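Local atomic coordinates of zinc chaperone AztD (Citrobacter koseri, PDB entry 6CMK), a protein that serves as a periplasmic zinc chaperone, binding zinc with high affinity and handing one ion directly to the solute-binding protein AztC. Residues Ala68-Ile79 and Pro392-Gly400; Ile82-Ala93 and Lys113-Pro124. All coordinates share one frame; numbering follows the deposited sequence.

Contact 1: Ala68-Ile79 and Pro392-Gly400; sequences ANLSRSESGATI and PFNIVAVGG
Arg72 reaches across to strand 392-400, its NH1 giving a hydrogen bond of 3.1 Å to Ala397 O in the carbonyl plane, on a lone pair, while CG1 of Val398 lies over one face of the guanidinium. A water accepts from NH1 and donates to Gly399 O, adding a second link to the same strand. Further along, Ile79 CD1 stands 3.9 Å from Val398 CG1 and meets Val396 CG2 tip to tip at 4.1 Å; Leu70 CB packs on the two methyls of Val396. At the far end Asn69 ND2 donates to Asn394 OD1 (2.8 Å) from above its carbonyl plane, the two amides turned 80° apart.

The loop after strand 69-72 holds the arginine. A bend at chi3 (-76°) of Arg72 swings the guanidinium back, letting Arg72 NE bond Ser73 O at 2.9 Å and NH2 bond Glu74 O. Gly76 N approaches Ser73 O from the other face of that carbonyl. Parallel but with axes 6.4 Å apart, the strands face each other from neighbouring blades of the propeller, joined by apolar side chains between polar ends; the carbonyl oxygens of Ser73, Glu74 and Ala397 and a water surround the guanidinium and would be expected to stabilise its positive charge.

Contact 2: Ile82-Ala93 and Lys113-Pro124; sequences IQGSAGVVSTIA and KLLPLELTGKKP
Val89 and Leu119 form an antiparallel hydrogen-bonded pair, Ala93 and Lys113 another, and between them strand 113-120 turns a corner at Pro116 that interrupts the regular pairing. Thr91 sits opposite this corner. Its O accepts from Leu115 N at 2.8 Å, and its OG1 donates to Leu117 O at 2.9 Å, in the carbonyl plane and on a lone pair. With chi1 at 72°, OG1 lies between the backbone N and the carbonyl carbon, which leaves CG2 to pack 3.6 Å from Leu117 CD2. A water accepts from Thr91 N and lies 2.7 Å from Leu117 O, filling in where the strands part.

Ala93 CB touches Leu115 CD1, and Ile92 CG1 approaches Leu114 CD2 at 4.1 Å. A second water joins Ser90 OG to Glu118 OE2; the same hydroxyl accepts from Gln83 NE2, whose amide oxygen is held by the backbone of Lys65 and Gly66. At the other end Pro124 packs on segment 82-93: its CB lies 3.7 Å from Val89 CG2 and 3.9 Å from Ile82 CG2. Gly87, in a G1 bulge with Val88 opposite Gln83, accepts from Gly121 N. At this outer edge of a propeller blade a threonine hydroxyl and an ordered water take up Leu117 O and Thr91 N beside the corner, while the proline ring, where the chain enters strand 124-130 of the next blade, also rests on the backbone of the 83-88 turn.

From the N terminus, the chain leaves the sheet that holds strand 32-42 and enters the next blade at strand 69-72. Contact 2 lies wholly within the long loop that contact 1 closes: it joins strand 88-100 to strand 113-120 across 19 intervening residues, then leads into strand 124-130 of the following blade. Contact 1 waits for strand 392-403, which completes the first sheet after 312 residues and so brings the end of the propeller beside its beginning. Strand 78-83 serves both: Ile79 O and Ile92 N probably hydrogen-bond, as do Asn69 O and Ile82 N, so strands 69-72, 78-83 and 88-100 form one sheet, which contact 1 joins to that of strand 392-403.

Contact 1: Ala68-Ile79 and Pro392-Gly400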
# COMPACT_ATOMS: atom_id res chain seq x y z
N ALA B 68 -23.04 16.73 8.75
CA ALA B 68 -21.81 16.54 8.01
C ALA B 68 -21.94 15.50 6.91
O ALA B 68 -22.72 14.54 7.01
CB ALA B 68 -20.66 16.10 8.94
N ASN B 69 -21.16 15.71 5.85
CA ASN B 69 -20.76 14.67 4.92
C ASN B 69 -19.36 14.21 5.32
O ASN B 69 -18.57 14.98 5.87
CB ASN B 69 -20.75 15.19 3.47
CG ASN B 69 -22.15 15.59 2.97
OD1 ASN B 69 -22.27 16.44 2.09
ND2 ASN B 69 -23.19 14.99 3.54
N LEU B 70 -19.05 12.94 5.09
CA LEU B 70 -17.83 12.36 5.62
C LEU B 70 -16.92 11.85 4.51
O LEU B 70 -17.39 11.26 3.53
CB LEU B 70 -18.13 11.20 6.60
CG LEU B 70 -18.91 11.58 7.86
CD1 LEU B 70 -19.26 10.35 8.67
CD2 LEU B 70 -18.12 12.54 8.71
N SER B 71 -15.62 12.07 4.70
CA SER B 71 -14.60 11.52 3.82
C SER B 71 -13.44 11.00 4.67
O SER B 71 -13.10 11.58 5.70
CB SER B 71 -14.06 12.56 2.83
OG SER B 71 -15.04 12.97 1.90
N ARG B 72 -12.83 9.91 4.21
CA ARG B 72 -11.64 9.38 4.85
C ARG B 72 -10.42 9.66 3.98
O ARG B 72 -10.52 9.80 2.76
CB ARG B 72 -11.74 7.87 5.09
CG ARG B 72 -11.95 7.03 3.83
CD ARG B 72 -11.59 5.56 4.06
NE ARG B 72 -10.14 5.35 4.08
CZ ARG B 72 -9.57 4.17 4.35
NH1 ARG B 72 -10.32 3.11 4.62
NH2 ARG B 72 -8.25 4.05 4.33
N SER B 73 -9.27 9.72 4.63
CA SER B 73 -8.01 9.78 3.92
C SER B 73 -7.63 8.40 3.41
O SER B 73 -8.13 7.38 3.89
CB SER B 73 -6.89 10.30 4.83
OG SER B 73 -6.60 9.33 5.82
N GLU B 74 -6.73 8.37 2.43
CA GLU B 74 -6.22 7.10 1.94
C GLU B 74 -5.54 6.30 3.04
O GLU B 74 -5.74 5.08 3.14
CB GLU B 74 -5.26 7.33 0.77
CG GLU B 74 -5.95 7.81 -0.49
CD GLU B 74 -5.07 7.83 -1.71
OE1 GLU B 74 -3.84 8.07 -1.57
OE2 GLU B 74 -5.61 7.61 -2.81
N SER B 75 -4.74 6.96 3.88
CA SER B 75 -4.08 6.27 4.98
C SER B 75 -5.07 5.75 6.00
O SER B 75 -4.72 4.86 6.79
CB SER B 75 -3.09 7.20 5.69
OG SER B 75 -3.78 8.11 6.54
N GLY B 76 -6.28 6.33 6.03
CA GLY B 76 -7.27 6.04 7.05
C GLY B 76 -7.02 6.69 8.39
O GLY B 76 -7.79 6.44 9.33
N ALA B 77 -5.99 7.52 8.52
CA ALA B 77 -5.69 8.10 9.82
C ALA B 77 -6.57 9.30 10.14
O ALA B 77 -6.70 9.67 11.31
CB ALA B 77 -4.22 8.50 9.91
N THR B 78 -7.19 9.92 9.13
CA THR B 78 -8.03 11.09 9.36
C THR B 78 -9.37 10.93 8.66
O THR B 78 -9.45 10.32 7.59
CB THR B 78 -7.36 12.38 8.89
OG1 THR B 78 -7.06 12.30 7.50
CG2 THR B 78 -6.08 12.62 9.68
N ILE B 79 -10.40 11.45 9.32
CA ILE B 79 -11.77 11.56 8.83
C ILE B 79 -12.09 13.04 8.77
O ILE B 79 -11.84 13.76 9.74
CB ILE B 79 -12.77 10.85 9.76
CG1 ILE B 79 -12.36 9.41 10.06
CG2 ILE B 79 -14.19 10.93 9.19
CD1 ILE B 79 -12.31 8.54 8.86
N PRO B 392 -28.99 7.86 11.40
CA PRO B 392 -27.66 7.57 10.87
C PRO B 392 -27.70 7.60 9.35
O PRO B 392 -28.54 6.94 8.73
CB PRO B 392 -27.34 6.18 11.42
CG PRO B 392 -28.67 5.58 11.74
CD PRO B 392 -29.55 6.71 12.15
N PHE B 393 -26.81 8.38 8.76
CA PHE B 393 -26.90 8.71 7.35
C PHE B 393 -25.58 8.42 6.64
O PHE B 393 -25.36 7.30 6.17
CB PHE B 393 -27.34 10.17 7.22
CG PHE B 393 -27.53 10.65 5.82
CD1 PHE B 393 -28.13 9.86 4.87
CD2 PHE B 393 -27.14 11.93 5.48
CE1 PHE B 393 -28.31 10.33 3.57
CE2 PHE B 393 -27.31 12.40 4.20
CZ PHE B 393 -27.90 11.60 3.24
N ASN B 394 -24.69 9.40 6.55
CA ASN B 394 -23.41 9.20 5.88
C ASN B 394 -22.48 8.33 6.71
O ASN B 394 -22.44 8.42 7.94
CB ASN B 394 -22.73 10.54 5.60
CG ASN B 394 -23.49 11.39 4.61
OD1 ASN B 394 -23.71 12.58 4.83
ND2 ASN B 394 -23.90 10.78 3.51
N ILE B 395 -21.70 7.49 6.04
CA ILE B 395 -20.87 6.53 6.74
C ILE B 395 -19.58 6.30 5.95
O ILE B 395 -19.59 6.19 4.72
CB ILE B 395 -21.65 5.21 6.98
CG1 ILE B 395 -20.79 4.20 7.73
CG2 ILE B 395 -22.16 4.62 5.67
CD1 ILE B 395 -21.60 3.00 8.23
N VAL B 396 -18.47 6.25 6.68
CA VAL B 396 -17.20 5.79 6.13
C VAL B 396 -16.56 4.85 7.14
O VAL B 396 -16.89 4.86 8.33
CB VAL B 396 -16.23 6.94 5.76
CG1 VAL B 396 -16.82 7.81 4.66
CG2 VAL B 396 -15.86 7.77 7.00
N ALA B 397 -15.63 4.02 6.66
CA ALA B 397 -14.97 3.01 7.47
C ALA B 397 -13.47 3.02 7.20
O ALA B 397 -13.05 3.20 6.06
CB ALA B 397 -15.51 1.61 7.17
N VAL B 398 -12.68 2.81 8.25
CA VAL B 398 -11.23 2.63 8.11
C VAL B 398 -10.81 1.41 8.91
O VAL B 398 -11.53 0.93 9.79
CB VAL B 398 -10.43 3.87 8.58
CG1 VAL B 398 -10.85 5.12 7.82
CG2 VAL B 398 -10.55 4.08 10.10
N GLY B 399 -9.61 0.92 8.62
CA GLY B 399 -9.05 -0.13 9.45
C GLY B 399 -8.30 -1.16 8.64
O GLY B 399 -8.06 -0.99 7.44
N GLY B 400 -7.96 -2.24 9.32
CA GLY B 400 -7.12 -3.32 8.80
C GLY B 400 -6.55 -4.13 9.96
O GLY B 400 -7.15 -4.21 11.02
O HOH W 1 -9.03 0.61 5.28

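Contact 2: Ile82-Ala93 and Lys113-Pro124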
# COMPACT_ATOMS: atom_id res chain seq x y z
N ILE B 82 -17.42 17.43 6.49
CA ILE B 82 -17.71 18.64 5.73
C ILE B 82 -19.13 19.08 6.08
O ILE B 82 -20.09 18.32 5.89
CB ILE B 82 -17.56 18.38 4.22
CG1 ILE B 82 -16.10 18.16 3.82
CG2 ILE B 82 -18.08 19.58 3.43
CD1 ILE B 82 -15.50 16.79 4.16
N GLN B 83 -19.26 20.31 6.58
CA GLN B 83 -20.52 20.86 7.06
C GLN B 83 -20.90 22.06 6.20
O GLN B 83 -20.64 23.21 6.56
CB GLN B 83 -20.39 21.21 8.54
CG GLN B 83 -20.04 20.01 9.40
CD GLN B 83 -19.25 20.38 10.64
OE1 GLN B 83 -19.74 21.09 11.51
NE2 GLN B 83 -18.01 19.90 10.72
N GLY B 84 -21.55 21.79 5.07
CA GLY B 84 -21.79 22.83 4.09
C GLY B 84 -22.57 24.00 4.64
O GLY B 84 -22.23 25.16 4.38
N SER B 85 -23.61 23.73 5.43
CA SER B 85 -24.46 24.80 5.94
C SER B 85 -23.82 25.55 7.09
O SER B 85 -24.23 26.68 7.38
CB SER B 85 -25.81 24.24 6.39
OG SER B 85 -25.67 23.32 7.46
N ALA B 86 -22.81 24.97 7.74
CA ALA B 86 -22.17 25.60 8.88
C ALA B 86 -20.89 26.34 8.52
O ALA B 86 -20.33 27.02 9.38
CB ALA B 86 -21.87 24.55 9.95
N GLY B 87 -20.41 26.21 7.28
CA GLY B 87 -19.23 26.92 6.85
C GLY B 87 -17.92 26.39 7.40
O GLY B 87 -16.97 27.16 7.56
N VAL B 88 -17.84 25.10 7.69
CA VAL B 88 -16.67 24.56 8.37
C VAL B 88 -16.46 23.12 7.95
O VAL B 88 -17.41 22.41 7.61
CB VAL B 88 -16.82 24.66 9.91
CG1 VAL B 88 -17.95 23.76 10.39
CG2 VAL B 88 -15.51 24.32 10.61
N VAL B 89 -15.20 22.70 7.98
CA VAL B 89 -14.84 21.29 7.86
C VAL B 89 -14.08 20.93 9.13
O VAL B 89 -13.10 21.60 9.48
CB VAL B 89 -13.98 21.02 6.61
CG1 VAL B 89 -13.71 19.53 6.46
CG2 VAL B 89 -14.66 21.58 5.37
N SER B 90 -14.56 19.92 9.84
CA SER B 90 -13.91 19.43 11.05
C SER B 90 -13.08 18.21 10.70
O SER B 90 -13.30 17.55 9.68
CB SER B 90 -14.93 19.05 12.12
OG SER B 90 -15.70 20.16 12.52
N THR B 91 -12.11 17.91 11.56
CA THR B 91 -11.16 16.85 11.30
C THR B 91 -11.06 15.94 12.51
O THR B 91 -10.93 16.41 13.65
CB THR B 91 -9.79 17.44 10.95
OG1 THR B 91 -9.19 17.98 12.13
CG2 THR B 91 -9.98 18.53 9.94
N ILE B 92 -11.10 14.64 12.26
CA ILE B 92 -11.09 13.61 13.29
C ILE B 92 -9.87 12.72 13.05
O ILE B 92 -9.63 12.28 11.92
CB ILE B 92 -12.38 12.77 13.24
CG1 ILE B 92 -13.59 13.62 13.65
CG2 ILE B 92 -12.28 11.54 14.15
CD1 ILE B 92 -14.93 12.99 13.27
N ALA B 93 -9.11 12.46 14.11
CA ALA B 93 -8.10 11.41 14.06
C ALA B 93 -8.79 10.08 14.33
O ALA B 93 -9.39 9.89 15.40
CB ALA B 93 -6.98 11.67 15.07
N LYS B 113 -10.31 10.95 18.11
CA LYS B 113 -10.39 12.26 18.73
C LYS B 113 -10.63 13.35 17.69
O LYS B 113 -10.25 13.22 16.52
CB LYS B 113 -9.13 12.57 19.54
CG LYS B 113 -7.85 12.71 18.73
CD LYS B 113 -6.65 12.92 19.65
CE LYS B 113 -5.34 12.68 18.92
NZ LYS B 113 -5.12 11.24 18.59
N LEU B 114 -11.29 14.41 18.13
CA LEU B 114 -11.45 15.59 17.31
C LEU B 114 -10.14 16.36 17.29
O LEU B 114 -9.58 16.68 18.35
CB LEU B 114 -12.56 16.48 17.87
CG LEU B 114 -13.89 16.59 17.12
CD1 LEU B 114 -14.81 17.50 17.91
CD2 LEU B 114 -13.70 17.13 15.71
N LEU B 115 -9.64 16.63 16.11
CA LEU B 115 -8.41 17.39 15.99
C LEU B 115 -8.71 18.88 16.00
O LEU B 115 -9.85 19.30 15.76
CB LEU B 115 -7.67 17.01 14.72
CG LEU B 115 -7.03 15.62 14.75
CD1 LEU B 115 -6.62 15.21 13.35
CD2 LEU B 115 -5.83 15.58 15.70
N PRO B 116 -7.71 19.71 16.31
CA PRO B 116 -7.94 21.16 16.31
C PRO B 116 -8.10 21.74 14.91
O PRO B 116 -8.65 22.85 14.79
CB PRO B 116 -6.69 21.72 17.00
CG PRO B 116 -5.64 20.68 16.79
CD PRO B 116 -6.36 19.36 16.81
N LEU B 117 -7.65 21.05 13.87
CA LEU B 117 -7.76 21.59 12.52
C LEU B 117 -9.22 21.75 12.13
O LEU B 117 -9.98 20.78 12.10
CB LEU B 117 -7.06 20.68 11.51
CG LEU B 117 -7.26 21.16 10.06
CD1 LEU B 117 -6.44 22.40 9.81
CD2 LEU B 117 -6.84 20.10 9.07
N GLU B 118 -9.58 22.99 11.79
CA GLU B 118 -10.84 23.30 11.13
C GLU B 118 -10.52 24.11 9.88
O GLU B 118 -9.63 24.96 9.89
CB GLU B 118 -11.77 24.12 12.01
CG GLU B 118 -12.32 23.41 13.22
CD GLU B 118 -13.35 24.26 13.95
OE1 GLU B 118 -13.44 25.47 13.63
OE2 GLU B 118 -14.06 23.73 14.82
N LEU B 119 -11.26 23.83 8.81
CA LEU B 119 -11.22 24.63 7.59
C LEU B 119 -12.52 25.41 7.51
O LEU B 119 -13.60 24.82 7.55
CB LEU B 119 -11.06 23.75 6.35
CG LEU B 119 -9.99 22.67 6.43
CD1 LEU B 119 -10.01 21.83 5.17
CD2 LEU B 119 -8.63 23.32 6.64
N THR B 120 -12.42 26.73 7.37
CA THR B 120 -13.60 27.57 7.35
C THR B 120 -13.72 28.33 6.04
O THR B 120 -12.71 28.74 5.44
CB THR B 120 -13.61 28.55 8.52
OG1 THR B 120 -12.49 29.44 8.40
CG2 THR B 120 -13.52 27.79 9.82
N GLY B 121 -14.95 28.48 5.59
CA GLY B 121 -15.27 29.22 4.39
C GLY B 121 -16.71 28.95 4.03
O GLY B 121 -17.35 28.05 4.57
N LYS B 122 -17.21 29.75 3.10
CA LYS B 122 -18.61 29.67 2.73
C LYS B 122 -18.89 28.42 1.90
O LYS B 122 -18.27 28.20 0.86
CB LYS B 122 -19.02 30.93 1.97
CG LYS B 122 -19.09 32.16 2.87
CD LYS B 122 -19.06 33.48 2.10
CE LYS B 122 -17.65 34.08 2.06
NZ LYS B 122 -17.63 35.57 1.99
N LYS B 123 -19.83 27.60 2.38
CA LYS B 123 -20.35 26.42 1.69
C LYS B 123 -19.26 25.43 1.28
O LYS B 123 -19.06 25.17 0.09
CB LYS B 123 -21.15 26.84 0.46
CG LYS B 123 -22.55 27.35 0.79
CD LYS B 123 -23.31 27.80 -0.46
CE LYS B 123 -23.34 29.31 -0.60
NZ LYS B 123 -24.07 29.97 0.52
N PRO B 124 -18.54 24.83 2.23
CA PRO B 124 -17.58 23.79 1.85
C PRO B 124 -18.28 22.71 1.05
O PRO B 124 -19.41 22.31 1.36
CB PRO B 124 -17.04 23.28 3.18
CG PRO B 124 -18.04 23.67 4.19
CD PRO B 124 -18.63 24.97 3.69
O HOH W 2 -21.66 27.89 4.55
O HOH W 3 -14.20 21.09 14.62
O HOH W 4 -11.82 19.76 13.87